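Local coordinates for cellobiose 2-epimerase (Spirochaeta thermophila DSM 6192, PDB 5ZIG), which probably catalyses the reversible epimerisation of cellobiose to 4-O-beta-D-glucopyranosyl-D-mannose, at residues 316-321 with 345-350; 286-291 with 297-302; 130-133 with 137-140. One frame throughout, in Å; residues are numbered along the deposited sequence. Where two conformers were deposited one is given.

Two of the three contacts are buried and adjoin one another, while the third lies at the surface across the centre of the chain. Contact 1 joins helices 315-332 and 336-352; contact 2 lays the loop 297-302 against helix 275-294. They meet at Leu299, which touches helix 315-332 as well as helix 275-294, so one loop serves both. Both are apolar across their segments, with polar groups paired at their margins. Contact 3, its centre about 31 Å from that of contact 1, ties the end of helix 119-136 to the start of helix 139-156 and relies on two hydrogen bonds.

Contact 1: residues 316-321 with 345-350; sequences WVQAEA and WRFIMD
Gln318 and Ile348 face each other across two helices that are roughly antiparallel but clearly inclined, the segment axes 144° apart and 9.8 Å from each other at their closest. They are also the residues of nearest backbone, and between them they account for most of the buried surface. The contact is made by the hydrocarbon base of the glutamine: its CB lies 3.9 Å from CG1 of Ile348. The isoleucine holds CG1 beside its backbone N (chi1 -63°) and then runs on extended, which carries the terminal methyl past the glutamine side chain to the helix backbone behind it. There CD1 of Ile348 comes to 4.0 Å from the carbonyl O of Gln318 and 4.2 Å from the N of Ala319, a methyl laid against a peptide.

Phe347 adds a looser third element. Its ring meets the glutamine stem obliquely, CD2 standing 4.5 Å from Gln318 CG, and the same ring also touches Ser298 and Arg313 and packs edge-to-face with His351.

The polar end of Gln318 turns from Ile348 to the neighbouring loop. Bends along its chain (chi2 -44°) direct the amide there, and NE2 is hydrogen-bonded to the carbonyl of Leu299 in the loop and more weakly to that of Val314 at the end of strand 309-314. On the far side of helix 336-352, Trp345 reaches helix 7-31 and binds Glu17 through NE1, so the helix is packed between two others.

The chemistry thus divides a single residue: Gln318 offers methylenes to its helical neighbour and an amide to the loop. With 132 Å² buried and only apolar and methyl-to-peptide contacts found between the segments, direct contact here is modest, and cohesion of the helix pair probably draws as well on the loop and helices around it.

Contact 2: residues 286-291 with 297-302; sequences EETARA and GSLPNE
Thr288 gives its hydroxyl OG1 to a hydrogen bond with the carbonyl of Val284, one turn back in its own helix, and gives its methyl to Leu299. The first torsion (chi1 -64°) sets OG1 beside the backbone N and swings CG2 to the opposite position, anti to that N. The methyl CG2 of Thr288 then rests 4.0 Å from CD1 of Leu299, the two side chains crossing at about a right angle. A buried polar oxygen is in this way satisfied locally, and what remains for the loop is apolar.

Leu299 divides its two branches along the helix. While CD1 meets Thr288, CD2 of Leu299 lies beside the next turn, 4.2 Å from Ala291 C and 4.5 Å from Ala291 CB. Ala291, its CB directed toward the loop, leaves room for the branch to come near the main chain. The other branch is shared: Leu299 CD1 also packs 3.7 Å from Ala321 CB, so the leucine is a plug between helices 275-294 and 315-332. Its neighbours hold the loop by other means, Ser298 through a hydrogen bond from Arg313 to OG, and Pro300 by packing on Val309 and Arg313.

Beyond the proline the chain enters the small antiparallel sheet. Asn301 and Glu302 both face Asp310 there, the pattern of a classic beta bulge. The whole arrangement, a helix followed by a loop that folds back against it and passes into a short hairpin leading to the next helix, suits the (alpha/alpha)6 barrel expected of the N-acylglucosamine 2-epimerase family, in which connections between helices carry such small strands.

Contact 3: residues 130-133 with 137-140; sequences AAYH and GDRE
His133 and Asp138 form the close part of this turn. The imidazole of His133 points ND1-H at the carbonyl O of Asp138, 3.0 Å from ND1 and nearly straight (166°), with the oxygen at the ring edge and in its plane. Seen from the acceptor, the donor stands above the carbonyl plane. CG of the histidine is anti to the backbone N (chi1 169°), which turns the ND1 edge of the ring to the Asp138 carbonyl. Beside it CE2 of Tyr132 lies 3.8 Å from CB of Asp138; the ring of this buried tyrosine stacks with that of Tyr87 in helix 77-94.

The backbone closes the same loop: N of Gly137 reaches O of His133 at 2.7 Å, though the bond is bent, at 132°. Gly137 takes a positive phi, easy for glycine, and ends the helix.

Toward solvent the packing thins out. Gly137 is exposed yet held by its N-H; Arg139 is the loosely placed one, its CB directed away and its CA 4.1 Å from ND1 of His133.

Were His133 an alanine, the Asp138 carbonyl would probably lose its ring N-H partner and a gap would open where the imidazole lay, leaving the backbone bond to hold this side of the turn.

Asp138 meanwhile caps helix 139-156, its OD1 accepting the N-H of Ala141. A glycine C-terminal stop followed at once by an aspartate N-cap makes a tight alpha-alpha turn joining two consecutive helices, as suits the helix-to-helix connections of the (alpha/alpha)6 barrel expected of this family.

Contact 1: residues 316-321 with 345-350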
loop_
_atom_site.group_PDB
_atom_site.type_symbol
_atom_site.label_atom_id
_atom_site.label_comp_id
_atom_site.label_asym_id
_atom_site.label_seq_id
_atom_site.Cartn_x
_atom_site.Cartn_y
_atom_site.Cartn_z
ATOM N N TRP A 316 -3.274 2.119 8.810
ATOM C CA TRP A 316 -2.814 2.386 7.485
ATOM C C TRP A 316 -3.309 3.692 6.969
ATOM O O TRP A 316 -2.644 4.325 6.257
ATOM C CB TRP A 316 -3.104 1.211 6.540
ATOM C CG TRP A 316 -4.468 1.089 6.100
ATOM C CD1 TRP A 316 -5.430 0.415 6.691
ATOM C CD2 TRP A 316 -5.039 1.667 4.947
ATOM N NE1 TRP A 316 -6.558 0.520 6.016
ATOM C CE2 TRP A 316 -6.349 1.280 4.913
ATOM C CE3 TRP A 316 -4.559 2.469 3.925
ATOM C CZ2 TRP A 316 -7.186 1.673 3.929
ATOM C CZ3 TRP A 316 -5.400 2.848 2.948
ATOM C CH2 TRP A 316 -6.687 2.468 2.961
ATOM N N VAL A 317 -4.485 4.063 7.378
ATOM C CA VAL A 317 -5.113 5.264 6.993
ATOM C C VAL A 317 -4.294 6.481 7.507
ATOM O O VAL A 317 -4.115 7.434 6.817
ATOM C CB VAL A 317 -6.548 5.254 7.521
ATOM C CG1 VAL A 317 -7.240 6.563 7.355
ATOM C CG2 VAL A 317 -7.363 4.173 6.865
ATOM N N GLN A 318 -3.816 6.380 8.742
ATOM C CA GLN A 318 -3.058 7.437 9.361
ATOM C C GLN A 318 -1.712 7.508 8.693
ATOM O O GLN A 318 -1.251 8.567 8.369
ATOM C CB GLN A 318 -2.936 7.253 10.882
ATOM C CG GLN A 318 -4.214 6.960 11.591
ATOM C CD GLN A 318 -5.405 7.788 11.174
ATOM O OE1 GLN A 318 -5.365 8.965 11.127
ATOM N NE2 GLN A 318 -6.505 7.121 10.930
ATOM N N ALA A 319 -1.128 6.344 8.493
ATOM C CA ALA A 319 0.128 6.237 7.854
ATOM C C ALA A 319 0.072 6.868 6.480
ATOM O O ALA A 319 0.896 7.652 6.148
ATOM C CB ALA A 319 0.549 4.814 7.751
ATOM N N GLU A 320 -0.929 6.517 5.706
ATOM C CA GLU A 320 -1.012 7.064 4.355
ATOM C C GLU A 320 -1.336 8.546 4.370
ATOM O O GLU A 320 -0.909 9.282 3.476
ATOM C CB GLU A 320 -2.062 6.315 3.533
ATOM C CG GLU A 320 -1.702 4.874 3.262
ATOM C CD GLU A 320 -0.365 4.761 2.621
ATOM O OE1 GLU A 320 0.010 5.711 1.894
ATOM O OE2 GLU A 320 0.316 3.740 2.846
ATOM N N ALA A 321 -2.123 8.987 5.349
ATOM C CA ALA A 321 -2.386 10.409 5.483
ATOM C C ALA A 321 -1.096 11.170 5.763
ATOM O O ALA A 321 -0.910 12.280 5.258
ATOM C CB ALA A 321 -3.425 10.648 6.574
ATOM N N TRP A 345 1.257 12.477 12.468
ATOM C CA TRP A 345 2.353 11.676 13.007
ATOM C C TRP A 345 2.319 11.652 14.530
ATOM O O TRP A 345 2.589 10.616 15.149
ATOM C CB TRP A 345 3.712 12.204 12.529
ATOM C CG TRP A 345 4.821 11.360 13.094
ATOM C CD1 TRP A 345 5.677 11.690 14.106
ATOM C CD2 TRP A 345 5.145 10.014 12.719
ATOM N NE1 TRP A 345 6.537 10.640 14.369
ATOM C CE2 TRP A 345 6.224 9.598 13.538
ATOM C CE3 TRP A 345 4.633 9.120 11.761
ATOM C CZ2 TRP A 345 6.800 8.333 13.430
ATOM C CZ3 TRP A 345 5.207 7.876 11.655
ATOM C CH2 TRP A 345 6.271 7.484 12.498
ATOM N N ARG A 346 2.003 12.795 15.144
ATOM C CA ARG A 346 1.837 12.852 16.591
ATOM C C ARG A 346 0.742 11.895 17.045
ATOM O O ARG A 346 0.900 11.185 18.047
ATOM C CB ARG A 346 1.525 14.299 17.009
ATOM C CG ARG A 346 1.583 14.568 18.503
ATOM C CD ARG A 346 2.840 13.984 19.125
ATOM N NE ARG A 346 2.971 14.360 20.529
ATOM C CZ ARG A 346 3.830 13.798 21.372
ATOM N NH1 ARG A 346 4.632 12.829 20.940
ATOM N NH2 ARG A 346 3.888 14.204 22.639
ATOM N N PHE A 347 -0.368 11.843 16.307
ATOM C CA PHE A 347 -1.429 10.909 16.657
ATOM C C PHE A 347 -0.912 9.472 16.638
ATOM O O PHE A 347 -1.171 8.694 17.568
ATOM C CB PHE A 347 -2.618 11.075 15.704
ATOM C CG PHE A 347 -3.816 10.279 16.118
ATOM C CD1 PHE A 347 -4.694 10.775 17.078
ATOM C CD2 PHE A 347 -4.038 9.004 15.580
ATOM C CE1 PHE A 347 -5.777 10.039 17.489
ATOM C CE2 PHE A 347 -5.116 8.261 15.978
ATOM C CZ PHE A 347 -5.998 8.777 16.938
ATOM N N ILE A 348 -0.147 9.125 15.601
ATOM C CA ILE A 348 0.420 7.786 15.480
ATOM C C ILE A 348 1.326 7.482 16.660
ATOM O O ILE A 348 1.224 6.420 17.287
ATOM C CB ILE A 348 1.191 7.645 14.155
ATOM C CG1 ILE A 348 0.270 7.819 12.951
ATOM C CG2 ILE A 348 1.914 6.302 14.101
ATOM C CD1 ILE A 348 1.047 8.008 11.639
ATOM N N MET A 349 2.271 8.383 16.937
ATOM C CA MET A 349 3.190 8.176 18.056
ATOM C C MET A 349 2.450 8.078 19.388
ATOM O O MET A 349 2.818 7.272 20.252
ATOM C CB MET A 349 4.217 9.314 18.115
ATOM C CG MET A 349 5.247 9.285 16.982
ATOM S SD MET A 349 6.323 7.842 17.030
ATOM C CE MET A 349 7.571 8.338 18.213
ATOM N N ASP A 350 1.399 8.882 19.567
ATOM C CA ASP A 350 0.700 8.932 20.848
ATOM C C ASP A 350 -0.154 7.693 21.092
ATOM O O ASP A 350 -0.259 7.223 22.231
ATOM C CB ASP A 350 -0.178 10.176 20.913
ATOM C CG ASP A 350 0.604 11.411 21.255
ATOM O OD1 ASP A 350 1.486 11.315 22.130
ATOM O OD2 ASP A 350 0.324 12.466 20.651
#

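Contact 2: residues 286-291 with 297-302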
loop_
_atom_site.group_PDB
_atom_site.type_symbol
_atom_site.label_atom_id
_atom_site.label_comp_id
_atom_site.label_asym_id
_atom_site.label_seq_id
_atom_site.Cartn_x
_atom_site.Cartn_y
_atom_site.Cartn_z
ATOM N N GLU A 286 -7.424 18.821 -0.682
ATOM C CA GLU A 286 -8.158 19.784 0.138
ATOM C C GLU A 286 -9.313 19.122 0.883
ATOM O O GLU A 286 -9.566 19.441 2.051
ATOM C CB GLU A 286 -8.664 20.937 -0.731
ATOM C CG GLU A 286 -7.611 21.983 -0.985
ATOM C CD GLU A 286 -7.772 22.708 -2.326
ATOM O OE1 GLU A 286 -8.495 22.208 -3.229
ATOM O OE2 GLU A 286 -7.141 23.781 -2.470
ATOM N N GLU A 287 -10.025 18.202 0.223
ATOM C CA GLU A 287 -11.060 17.419 0.900
ATOM C C GLU A 287 -10.499 16.648 2.092
ATOM O O GLU A 287 -11.174 16.496 3.116
ATOM C CB GLU A 287 -11.697 16.439 -0.085
ATOM C CG GLU A 287 -12.559 17.070 -1.146
ATOM C CD GLU A 287 -14.016 17.028 -0.780
ATOM O OE1 GLU A 287 -14.318 17.097 0.433
ATOM O OE2 GLU A 287 -14.852 16.910 -1.704
ATOM N N THR A 288 -9.281 16.119 1.958
ATOM C CA THR A 288 -8.682 15.306 3.011
ATOM C C THR A 288 -8.232 16.163 4.190
ATOM O O THR A 288 -8.379 15.759 5.349
ATOM C CB THR A 288 -7.498 14.516 2.444
ATOM O OG1 THR A 288 -7.965 13.605 1.445
ATOM C CG2 THR A 288 -6.758 13.746 3.549
ATOM N N ALA A 289 -7.684 17.350 3.906
ATOM C CA ALA A 289 -7.219 18.246 4.949
ATOM C C ALA A 289 -8.382 18.854 5.718
ATOM O O ALA A 289 -8.242 19.171 6.907
ATOM C CB ALA A 289 -6.347 19.345 4.338
ATOM N N ARG A 290 -9.527 19.044 5.058
ATOM C CA ARG A 290 -10.716 19.491 5.771
ATOM C C ARG A 290 -11.344 18.360 6.577
ATOM O O ARG A 290 -11.868 18.603 7.667
ATOM C CB ARG A 290 -11.735 20.086 4.789
ATOM C CG ARG A 290 -11.407 21.513 4.325
ATOM C CD ARG A 290 -12.529 22.104 3.463
ATOM N NE ARG A 290 -12.863 21.260 2.312
ATOM C CZ ARG A 290 -12.514 21.522 1.052
ATOM N NH1 ARG A 290 -11.818 22.611 0.757
ATOM N NH2 ARG A 290 -12.860 20.687 0.085
ATOM N N ALA A 291 -11.289 17.124 6.071
ATOM C CA ALA A 291 -11.781 15.991 6.850
ATOM C C ALA A 291 -10.942 15.761 8.103
ATOM O O ALA A 291 -11.478 15.344 9.131
ATOM C CB ALA A 291 -11.806 14.718 5.982
ATOM N N GLY A 297 -7.994 15.893 14.005
ATOM C CA GLY A 297 -6.562 15.634 13.989
ATOM C C GLY A 297 -6.131 14.236 13.592
ATOM O O GLY A 297 -4.944 13.909 13.725
ATOM N N SER A 298 -7.050 13.408 13.107
ATOM C CA SER A 298 -6.756 12.049 12.674
ATOM C C SER A 298 -7.899 11.636 11.760
ATOM O O SER A 298 -8.966 12.249 11.774
ATOM C CB SER A 298 -6.619 11.096 13.865
ATOM O OG SER A 298 -7.857 10.975 14.528
ATOM N N LEU A 299 -7.680 10.586 10.970
ATOM C CA LEU A 299 -8.627 10.325 9.889
ATOM C C LEU A 299 -9.559 9.159 10.176
ATOM O O LEU A 299 -9.100 8.059 10.524
ATOM C CB LEU A 299 -7.879 10.068 8.583
ATOM C CG LEU A 299 -7.435 11.342 7.894
ATOM C CD1 LEU A 299 -7.062 11.013 6.456
ATOM C CD2 LEU A 299 -8.558 12.365 7.948
ATOM N N PRO A 300 -10.862 9.361 9.998
ATOM C CA PRO A 300 -11.819 8.259 10.125
ATOM C C PRO A 300 -11.615 7.224 9.028
ATOM O O PRO A 300 -10.948 7.455 8.016
ATOM C CB PRO A 300 -13.188 8.934 9.999
ATOM C CG PRO A 300 -12.921 10.332 9.497
ATOM C CD PRO A 300 -11.506 10.668 9.789
ATOM N N ASN A 301 -12.227 6.058 9.236
ATOM C CA ASN A 301 -11.913 4.945 8.355
ATOM C C ASN A 301 -12.694 5.027 7.049
ATOM O O ASN A 301 -12.109 4.947 5.962
ATOM C CB ASN A 301 -12.178 3.618 9.047
ATOM C CG ASN A 301 -11.798 2.452 8.176
ATOM O OD1 ASN A 301 -10.811 2.514 7.437
ATOM N ND2 ASN A 301 -12.573 1.384 8.248
ATOM N N GLU A 302 -14.011 5.203 7.126
ATOM C CA GLU A 302 -14.754 5.321 5.890
ATOM C C GLU A 302 -16.103 5.966 6.139
ATOM O O GLU A 302 -16.632 5.960 7.254
ATOM C CB GLU A 302 -14.961 3.952 5.222
ATOM C CG GLU A 302 -16.014 3.111 5.917
ATOM C CD GLU A 302 -16.363 1.843 5.149
ATOM O OE1 GLU A 302 -16.400 1.889 3.897
ATOM O OE2 GLU A 302 -16.596 0.804 5.800
#

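Contact 3: residues 130-133 with 137-140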
loop_
_atom_site.group_PDB
_atom_site.type_symbol
_atom_site.label_atom_id
_atom_site.label_comp_id
_atom_site.label_asym_id
_atom_site.label_seq_id
_atom_site.Cartn_x
_atom_site.Cartn_y
_atom_site.Cartn_z
ATOM N N ALA A 130 10.172 -6.746 -7.593
ATOM C CA ALA A 130 11.024 -5.688 -8.113
ATOM C C ALA A 130 11.902 -5.114 -7.008
ATOM O O ALA A 130 13.111 -4.927 -7.197
ATOM C CB ALA A 130 10.156 -4.599 -8.753
ATOM N N ALA A 131 11.317 -4.880 -5.829
ATOM C CA ALA A 131 12.103 -4.416 -4.694
ATOM C C ALA A 131 13.184 -5.423 -4.336
ATOM O O ALA A 131 14.337 -5.046 -4.093
ATOM C CB ALA A 131 11.182 -4.154 -3.505
ATOM N N TYR A 132 12.830 -6.717 -4.327
ATOM C CA TYR A 132 13.797 -7.749 -3.976
ATOM C C TYR A 132 14.938 -7.789 -4.977
ATOM O O TYR A 132 16.102 -7.962 -4.600
ATOM C CB TYR A 132 13.118 -9.117 -3.903
ATOM C CG TYR A 132 14.063 -10.193 -3.418
ATOM C CD1 TYR A 132 14.673 -10.062 -2.190
ATOM C CD2 TYR A 132 14.388 -11.305 -4.199
ATOM C CE1 TYR A 132 15.550 -10.984 -1.726
ATOM C CE2 TYR A 132 15.286 -12.275 -3.719
ATOM C CZ TYR A 132 15.855 -12.089 -2.467
ATOM O OH TYR A 132 16.744 -12.979 -1.901
ATOM N N HIS A 133 14.618 -7.660 -6.261
ATOM C CA HIS A 133 15.656 -7.662 -7.286
ATOM C C HIS A 133 16.661 -6.538 -7.043
ATOM O O HIS A 133 17.877 -6.774 -6.999
ATOM C CB HIS A 133 15.014 -7.548 -8.668
ATOM C CG HIS A 133 15.994 -7.271 -9.760
ATOM N ND1 HIS A 133 16.748 -8.264 -10.343
ATOM C CD2 HIS A 133 16.357 -6.117 -10.364
ATOM C CE1 HIS A 133 17.532 -7.732 -11.265
ATOM N NE2 HIS A 133 17.307 -6.432 -11.305
ATOM N N GLY A 137 19.971 -8.127 -6.013
ATOM C CA GLY A 137 20.540 -8.488 -7.298
ATOM C C GLY A 137 19.991 -9.750 -7.927
ATOM O O GLY A 137 20.453 -10.120 -9.004
ATOM N N ASP A 138 19.012 -10.421 -7.302
ATOM C CA ASP A 138 18.535 -11.727 -7.768
ATOM C C ASP A 138 17.805 -11.601 -9.102
ATOM O O ASP A 138 16.730 -10.998 -9.181
ATOM C CB ASP A 138 17.615 -12.364 -6.728
ATOM C CG ASP A 138 17.379 -13.845 -6.983
ATOM O OD1 ASP A 138 16.768 -14.220 -8.011
ATOM O OD2 ASP A 138 17.825 -14.642 -6.145
ATOM N N ARG A 139 18.373 -12.213 -10.144
ATOM C CA ARG A 139 17.821 -12.072 -11.490
ATOM C C ARG A 139 16.512 -12.848 -11.655
ATOM O O ARG A 139 15.620 -12.400 -12.384
ATOM C CB ARG A 139 18.865 -12.527 -12.512
ATOM C CG ARG A 139 18.430 -12.546 -13.967
ATOM C CD ARG A 139 17.626 -11.310 -14.394
ATOM N NE ARG A 139 16.975 -11.486 -15.696
ATOM C CZ ARG A 139 17.593 -11.815 -16.834
ATOM N NH1 ARG A 139 18.909 -11.957 -16.886
ATOM N NH2 ARG A 139 16.889 -11.955 -17.945
ATOM N N GLU A 140 16.365 -13.993 -10.985
ATOM C CA GLU A 140 15.144 -14.779 -11.150
ATOM C C GLU A 140 13.914 -14.038 -10.619
ATOM O O GLU A 140 12.818 -14.170 -11.184
ATOM C CB GLU A 140 15.311 -16.138 -10.461
ATOM C CG GLU A 140 14.011 -16.826 -10.107
ATOM C CD GLU A 140 14.212 -17.962 -9.124
ATOM O OE1 GLU A 140 14.861 -18.963 -9.502
ATOM O OE2 GLU A 140 13.731 -17.845 -7.971
#